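Local atomic coordinates of putative cell invasion protein with MAC/Perforin domain (Bacteroides thetaiotaomicron VPI-5482, PDB entry 3KK7), a protein that is a putative cell invasion protein of the membrane-attack complex/perforin (MACPF) family, whose molecular action is not established. Residues Thr101-Leu106 against Ala249-Lys254; Ala105-Asp110 against Asp242-Ile247; Val157-Leu162 against Leu225-Asp230. One frame throughout, in Å; residues are numbered along the deposited sequence.

In the fold
From the N terminus, strand 93-108 comes first and supplies one side of both contact 1 (101-106) and contact 2 (105-110), which share Ala105 and Leu106. Strand 157-173 then pairs beside it, and 157-162 meets 225-230 in contact 3, closing a loop of 62 residues. The chain runs on through helix 236-249, which returns to 105-110 in contact 2, and into strand 251-254, which returns to 101-106 in contact 1. Contact 3 therefore lies inside both others, while contacts 1 and 2 start from overlapping residues of one strand, and none cross. Together they bind the antiparallel MACPF sheet to the helix and small three-stranded sheet packed against it.

Contact 1. Residues Thr101-Leu106 against Ala249-Lys254; sequences TETKAL and ASYEWK
Two layers of the MACPF domain meet here: strand 101-106 belongs to the large antiparallel sheet, strand 251-254 to a small three-stranded sheet lying over it. Their segment axes stay 11.1 Å apart and run nearly antiparallel, at 162°, so side chains, not backbone hydrogen bonds, bridge the gap. The close-packed part is the six-membered ring of Trp253, reached by two threonines. In both, OG1 occupies the crowded position between the backbone N and the carbonyl carbon, leaving CG2 beside the backbone N and anti to the carbonyl carbon. Thr103 CG2 thereby arrives in plane at the indole edge, 3.7 Å from Trp253 CE3. Thr101 comes in obliquely, with its CB 3.7 Å from Trp253 CH2 and its methyl CG2 a little farther off. Trp253 offers this rim because its CG stands anti to the backbone N (chi1 -160°). Between Tyr251 and strand 101-106 the fit is looser. The phenol crosses Thr103 obliquely, while the Tyr251 side chain packs instead on Leu162 and Ile164 of the neighbouring strand 157-173. Glu102, on an exposed position, directs its CB away from the small sheet. At the loose end, the hydroxyls Thr103 OG1 and Tyr251 OH stand 3.9 Å apart.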
# COMPACT_ATOMS: atom_id res chain seq x y z
N THR A 101 -24.43 18.45 5.98
CA THR A 101 -24.93 17.12 6.29
C THR A 101 -24.89 16.39 4.98
O THR A 101 -24.90 17.00 3.94
CB THR A 101 -26.37 17.14 6.82
OG1 THR A 101 -27.24 17.61 5.80
CG2 THR A 101 -26.49 18.02 8.04
N GLU A 102 -24.83 15.07 5.04
CA GLU A 102 -24.72 14.24 3.84
C GLU A 102 -25.41 12.90 4.11
O GLU A 102 -25.19 12.28 5.15
CB GLU A 102 -23.23 14.01 3.53
CG GLU A 102 -22.90 13.86 2.05
CD GLU A 102 -22.66 15.22 1.35
OE1 GLU A 102 -21.72 15.95 1.75
OE2 GLU A 102 -23.40 15.53 0.37
N THR A 103 -26.26 12.47 3.19
CA THR A 103 -26.74 11.09 3.22
C THR A 103 -26.41 10.45 1.87
O THR A 103 -26.45 11.10 0.82
CB THR A 103 -28.22 10.99 3.53
OG1 THR A 103 -28.96 11.67 2.53
CG2 THR A 103 -28.54 11.60 4.89
N LYS A 104 -25.98 9.20 1.91
CA LYS A 104 -25.67 8.44 0.72
C LYS A 104 -26.21 7.05 1.00
O LYS A 104 -26.03 6.55 2.10
CB LYS A 104 -24.16 8.28 0.45
CG LYS A 104 -23.22 9.43 0.77
CD LYS A 104 -21.81 8.83 0.99
CE LYS A 104 -20.67 9.87 1.13
NZ LYS A 104 -19.36 9.16 1.24
N ALA A 105 -26.81 6.42 0.00
CA ALA A 105 -27.28 5.05 0.10
C ALA A 105 -26.70 4.29 -1.08
O ALA A 105 -26.58 4.84 -2.17
CB ALA A 105 -28.82 4.98 0.10
N LEU A 106 -26.34 3.04 -0.87
CA LEU A 106 -25.82 2.19 -1.94
C LEU A 106 -26.46 0.81 -1.86
O LEU A 106 -26.46 0.19 -0.81
CB LEU A 106 -24.31 2.06 -1.81
CG LEU A 106 -23.60 1.33 -2.95
CD1 LEU A 106 -23.84 2.09 -4.28
CD2 LEU A 106 -22.11 1.21 -2.58
N ALA A 249 -36.91 3.96 2.81
CA ALA A 249 -38.07 3.92 3.70
C ALA A 249 -37.71 3.52 5.13
O ALA A 249 -38.59 3.44 5.99
CB ALA A 249 -39.13 2.97 3.16
N SER A 250 -36.42 3.30 5.40
CA SER A 250 -35.99 2.65 6.64
C SER A 250 -35.24 3.52 7.61
O SER A 250 -34.65 3.01 8.56
CB SER A 250 -35.14 1.43 6.32
OG SER A 250 -35.97 0.44 5.76
N TYR A 251 -35.25 4.83 7.40
CA TYR A 251 -34.68 5.72 8.39
C TYR A 251 -35.40 7.03 8.33
O TYR A 251 -36.11 7.30 7.40
CB TYR A 251 -33.17 5.87 8.18
CG TYR A 251 -32.81 6.80 7.08
CD1 TYR A 251 -32.73 6.34 5.77
CD2 TYR A 251 -32.54 8.14 7.34
CE1 TYR A 251 -32.41 7.20 4.73
CE2 TYR A 251 -32.22 9.01 6.30
CZ TYR A 251 -32.15 8.53 5.00
OH TYR A 251 -31.83 9.37 3.97
N GLU A 252 -35.24 7.84 9.37
CA GLU A 252 -35.85 9.14 9.38
C GLU A 252 -34.89 10.18 9.95
O GLU A 252 -34.37 10.03 11.05
CB GLU A 252 -37.14 9.11 10.19
CG GLU A 252 -38.12 10.18 9.76
CD GLU A 252 -39.35 10.25 10.64
OE1 GLU A 252 -39.19 10.60 11.83
OE2 GLU A 252 -40.45 9.96 10.14
N TRP A 253 -34.65 11.23 9.18
CA TRP A 253 -33.92 12.40 9.66
C TRP A 253 -34.86 13.61 9.51
O TRP A 253 -34.99 14.16 8.42
CB TRP A 253 -32.62 12.58 8.88
CG TRP A 253 -31.58 13.43 9.57
CD1 TRP A 253 -31.76 14.21 10.68
CD2 TRP A 253 -30.22 13.64 9.17
NE1 TRP A 253 -30.59 14.86 11.01
CE2 TRP A 253 -29.63 14.53 10.10
CE3 TRP A 253 -29.43 13.14 8.12
CZ2 TRP A 253 -28.31 14.93 10.02
CZ3 TRP A 253 -28.11 13.55 8.04
CH2 TRP A 253 -27.56 14.43 8.99
N LYS A 254 -35.56 13.96 10.60
CA LYS A 254 -36.41 15.17 10.62
C LYS A 254 -35.55 16.38 10.93
O LYS A 254 -34.77 16.34 11.87
CB LYS A 254 -37.45 15.11 11.72
CG LYS A 254 -38.54 14.08 11.57
CD LYS A 254 -39.81 14.54 12.34
CE LYS A 254 -40.51 13.38 13.02
NZ LYS A 254 -39.73 12.96 14.22

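Contact 2. Residues Ala105-Asp110 against Asp242-Ile247; sequences ALSYSD and DMDVAI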
# COMPACT_ATOMS: atom_id res chain seq x y z
N ALA A 105 -26.81 6.42 0.00
CA ALA A 105 -27.28 5.05 0.10
C ALA A 105 -26.70 4.29 -1.08
O ALA A 105 -26.58 4.84 -2.17
CB ALA A 105 -28.82 4.98 0.10
N LEU A 106 -26.34 3.04 -0.87
CA LEU A 106 -25.82 2.19 -1.94
C LEU A 106 -26.46 0.81 -1.86
O LEU A 106 -26.46 0.19 -0.81
CB LEU A 106 -24.31 2.06 -1.81
CG LEU A 106 -23.60 1.33 -2.95
CD1 LEU A 106 -23.84 2.09 -4.28
CD2 LEU A 106 -22.11 1.21 -2.58
N SER A 107 -27.00 0.34 -2.98
CA SER A 107 -27.50 -1.01 -3.08
C SER A 107 -26.64 -1.77 -4.07
O SER A 107 -26.29 -1.24 -5.12
CB SER A 107 -28.91 -1.00 -3.59
OG SER A 107 -29.74 -0.22 -2.77
N TYR A 108 -26.34 -3.03 -3.75
CA TYR A 108 -25.47 -3.85 -4.56
C TYR A 108 -25.78 -5.33 -4.43
O TYR A 108 -25.82 -5.88 -3.33
CB TYR A 108 -23.98 -3.53 -4.26
CG TYR A 108 -23.50 -3.69 -2.82
CD1 TYR A 108 -23.83 -2.76 -1.83
CD2 TYR A 108 -22.65 -4.75 -2.46
CE1 TYR A 108 -23.36 -2.90 -0.49
CE2 TYR A 108 -22.16 -4.90 -1.15
CZ TYR A 108 -22.52 -3.98 -0.17
OH TYR A 108 -22.02 -4.14 1.11
N SER A 109 -26.01 -5.96 -5.58
CA SER A 109 -26.34 -7.38 -5.69
C SER A 109 -25.15 -8.29 -5.56
O SER A 109 -25.31 -9.51 -5.50
CB SER A 109 -26.96 -7.69 -7.05
OG SER A 109 -28.25 -7.12 -7.13
N ASP A 110 -23.95 -7.73 -5.60
CA ASP A 110 -22.76 -8.55 -5.46
C ASP A 110 -21.57 -7.64 -5.24
O ASP A 110 -21.71 -6.40 -5.30
CB ASP A 110 -22.57 -9.50 -6.67
CG ASP A 110 -22.14 -8.79 -7.94
OD1 ASP A 110 -21.33 -7.84 -7.89
OD2 ASP A 110 -22.61 -9.18 -9.02
N ASP A 242 -35.14 -2.45 -5.51
CA ASP A 242 -35.86 -2.82 -4.30
C ASP A 242 -35.12 -2.37 -3.04
O ASP A 242 -35.70 -1.83 -2.11
CB ASP A 242 -36.13 -4.33 -4.25
CG ASP A 242 -37.16 -4.80 -5.29
OD1 ASP A 242 -37.82 -3.94 -5.92
OD2 ASP A 242 -37.32 -6.02 -5.49
N MSE A 243 -33.81 -2.55 -3.02
CA MSE A 243 -33.02 -2.16 -1.85
C MSE A 243 -32.97 -0.62 -1.73
O MSE A 243 -33.16 -0.07 -0.63
CB MSE A 243 -31.63 -2.79 -1.92
CG MSE A 243 -30.67 -2.38 -0.79
SE MSE A 243 -31.17 -3.01 0.96
CE MSE A 243 -30.83 -4.93 0.69
N ASP A 244 -32.73 0.06 -2.86
CA ASP A 244 -32.81 1.51 -2.93
C ASP A 244 -34.09 2.04 -2.25
O ASP A 244 -34.05 3.01 -1.50
CB ASP A 244 -32.80 1.99 -4.40
CG ASP A 244 -31.44 1.90 -5.08
OD1 ASP A 244 -30.40 1.61 -4.44
OD2 ASP A 244 -31.41 2.13 -6.29
N VAL A 245 -35.23 1.39 -2.51
CA VAL A 245 -36.52 1.82 -1.95
C VAL A 245 -36.57 1.49 -0.48
O VAL A 245 -37.07 2.30 0.32
CB VAL A 245 -37.71 1.11 -2.64
CG1 VAL A 245 -39.05 1.49 -2.00
CG2 VAL A 245 -37.72 1.41 -4.15
N ALA A 246 -36.04 0.32 -0.11
CA ALA A 246 -36.11 -0.12 1.27
C ALA A 246 -35.25 0.76 2.17
O ALA A 246 -35.72 1.28 3.18
CB ALA A 246 -35.70 -1.55 1.40
N ILE A 247 -34.00 0.94 1.78
CA ILE A 247 -33.10 1.81 2.55
C ILE A 247 -33.77 3.14 2.80
O ILE A 247 -33.84 3.61 3.92
CB ILE A 247 -31.77 2.08 1.82
CG1 ILE A 247 -30.89 0.83 1.86
CG2 ILE A 247 -31.05 3.28 2.50
CD1 ILE A 247 -29.58 0.94 1.01
O HOH W 1 -29.28 4.25 -3.06
O HOH W 2 -27.74 1.92 -5.11
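Helix 236-249 packs on one face of the large antiparallel MACPF sheet, here against the end of strand 93-108; the local axes approach to 7.7 Å and run at 147°. There is one direct hydrogen bond between the segments. Ser107 places OG beside its own backbone N (chi1 -57°) and donates it to Asp244 OD1 across 2.6 Å, meeting that oxygen from above the carboxylate plane. Water-mediated contacts reach the same acceptor. Water 2 accepts from Ser107 N at 2.8 Å and can donate to Asp244 OD1, while water 1 lies between that oxygen and Ala105 O, to which its bond is weak. Ser107 OG and possibly both waters donate to this one oxygen, which would be consistent with an ionised Asp244. Van der Waals contacts flank this polar centre. Met243, a selenomethionine, lays its CB and CG along Ser107, then bends at chi2 and chi3 so that its tip turns away toward Val158 of strand 157-173. One turn on, Ile247 spreads its two branches over the strand: CD1 reaches Leu106 O at 3.7 Å, and CG2, anti to the backbone N, makes the apolar contact with the methyl group Ala105 CB, also at 3.7 Å.

Contact 3. Residues Val157-Leu162 against Leu225-Asp230; sequences VVHGEL and LFYGVD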
# COMPACT_ATOMS: atom_id res chain seq x y z
N VAL A 157 -30.10 -12.65 -3.01
CA VAL A 157 -29.43 -11.76 -2.09
C VAL A 157 -29.14 -10.40 -2.71
O VAL A 157 -28.69 -10.31 -3.85
CB VAL A 157 -28.11 -12.41 -1.58
CG1 VAL A 157 -27.20 -11.40 -0.92
CG2 VAL A 157 -28.44 -13.57 -0.65
N VAL A 158 -29.42 -9.33 -1.96
CA VAL A 158 -28.94 -8.00 -2.30
C VAL A 158 -28.47 -7.30 -1.03
O VAL A 158 -29.02 -7.53 0.06
CB VAL A 158 -29.98 -7.16 -3.09
CG1 VAL A 158 -31.24 -6.95 -2.30
CG2 VAL A 158 -29.39 -5.84 -3.51
N HIS A 159 -27.42 -6.48 -1.17
CA HIS A 159 -26.82 -5.75 -0.04
C HIS A 159 -27.08 -4.26 -0.11
O HIS A 159 -27.31 -3.71 -1.17
CB HIS A 159 -25.33 -5.99 0.00
CG HIS A 159 -24.96 -7.42 -0.15
ND1 HIS A 159 -24.94 -8.29 0.92
CD2 HIS A 159 -24.64 -8.15 -1.24
CE1 HIS A 159 -24.62 -9.50 0.48
NE2 HIS A 159 -24.43 -9.44 -0.83
N GLY A 160 -27.02 -3.62 1.06
CA GLY A 160 -27.29 -2.18 1.19
C GLY A 160 -26.33 -1.52 2.16
O GLY A 160 -25.86 -2.17 3.08
N GLU A 161 -26.02 -0.25 1.92
CA GLU A 161 -25.24 0.56 2.86
C GLU A 161 -25.86 1.95 2.94
O GLU A 161 -26.31 2.49 1.93
CB GLU A 161 -23.78 0.66 2.45
CG GLU A 161 -22.91 1.38 3.48
CD GLU A 161 -21.48 1.58 3.03
OE1 GLU A 161 -21.08 1.05 1.99
OE2 GLU A 161 -20.74 2.27 3.74
N LEU A 162 -25.91 2.50 4.15
CA LEU A 162 -26.41 3.86 4.34
C LEU A 162 -25.33 4.64 5.07
O LEU A 162 -24.62 4.06 5.89
CB LEU A 162 -27.73 3.88 5.15
CG LEU A 162 -28.42 5.19 5.56
CD1 LEU A 162 -28.81 6.03 4.36
CD2 LEU A 162 -29.68 4.94 6.44
N LEU A 225 -25.38 -1.20 7.46
CA LEU A 225 -25.31 -2.18 6.39
C LEU A 225 -26.59 -2.98 6.43
O LEU A 225 -27.15 -3.22 7.50
CB LEU A 225 -24.11 -3.11 6.56
CG LEU A 225 -22.77 -2.40 6.75
CD1 LEU A 225 -21.73 -3.43 7.15
CD2 LEU A 225 -22.40 -1.68 5.48
N PHE A 226 -27.06 -3.39 5.24
CA PHE A 226 -28.29 -4.13 5.08
C PHE A 226 -28.04 -5.44 4.33
O PHE A 226 -27.21 -5.52 3.39
CB PHE A 226 -29.34 -3.32 4.30
CG PHE A 226 -29.74 -2.03 4.96
CD1 PHE A 226 -28.89 -0.94 4.96
CD2 PHE A 226 -30.97 -1.88 5.52
CE1 PHE A 226 -29.27 0.24 5.53
CE2 PHE A 226 -31.33 -0.70 6.10
CZ PHE A 226 -30.48 0.36 6.10
N TYR A 227 -28.78 -6.46 4.75
CA TYR A 227 -28.75 -7.75 4.09
C TYR A 227 -30.18 -8.20 3.84
O TYR A 227 -30.90 -8.51 4.78
CB TYR A 227 -27.97 -8.75 4.93
CG TYR A 227 -27.85 -10.11 4.29
CD1 TYR A 227 -28.82 -11.08 4.48
CD2 TYR A 227 -26.73 -10.44 3.49
CE1 TYR A 227 -28.70 -12.35 3.89
CE2 TYR A 227 -26.61 -11.72 2.90
CZ TYR A 227 -27.60 -12.65 3.11
OH TYR A 227 -27.52 -13.90 2.55
N GLY A 228 -30.59 -8.19 2.57
CA GLY A 228 -31.94 -8.57 2.14
C GLY A 228 -32.04 -9.82 1.25
O GLY A 228 -31.17 -10.09 0.39
N VAL A 229 -33.11 -10.59 1.46
CA VAL A 229 -33.47 -11.68 0.55
C VAL A 229 -34.69 -11.20 -0.24
O VAL A 229 -35.80 -11.09 0.30
CB VAL A 229 -33.74 -12.99 1.29
CG1 VAL A 229 -34.28 -14.05 0.34
CG2 VAL A 229 -32.46 -13.46 1.96
N ASP A 230 -34.47 -10.89 -1.52
CA ASP A 230 -35.53 -10.39 -2.37
C ASP A 230 -36.41 -11.58 -2.74
O ASP A 230 -35.95 -12.60 -3.25
CB ASP A 230 -34.94 -9.71 -3.61
CG ASP A 230 -35.94 -8.80 -4.31
OD1 ASP A 230 -36.94 -9.31 -4.87
OD2 ASP A 230 -35.68 -7.59 -4.33
O HOH W 3 -24.90 -6.93 3.21
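His159 turns its CG beside its own backbone N (chi1 -47°), whereas Tyr227 sets CG anti to the backbone N (chi1 -178°), and the two side chains run side by side on one face of the large antiparallel MACPF sheet, in which their strands are neighbours. The ring planes are inclined at 59°, an oblique pairing in which His159 CE1 lies 3.8 Å from Tyr227 CD2. Water 3, in the plane of the imidazole, links His159 ND1 to Phe226 O, to which it donates at 2.7 Å. Farther along this face, Val157 CG2 approaches Tyr227 OH to 3.3 Å, and at the other end Glu161 CG runs alongside Leu225 CD2. On the reverse face the Phe226 ring presents its edge, Leu162 CB standing 4.0 Å from Phe226 CE1. His159-Tyr227 is a non-hydrogen-bonded pair between two hydrogen-bonded ones. In Val158-Gly228 the bonds are straight, Gly228 N lying almost along the Val158 C=O axis; in Gly160-Phe226 the donors sit above the carbonyl planes. Strand 93-108 continues the sheet beyond 157-162, and strand 288-298 beyond 225-230. Helix 133-146 covers the His159 and Tyr227 face, Arg139 forming a salt bridge with Glu161, while helix 236-249 packs on Val158 and Phe226.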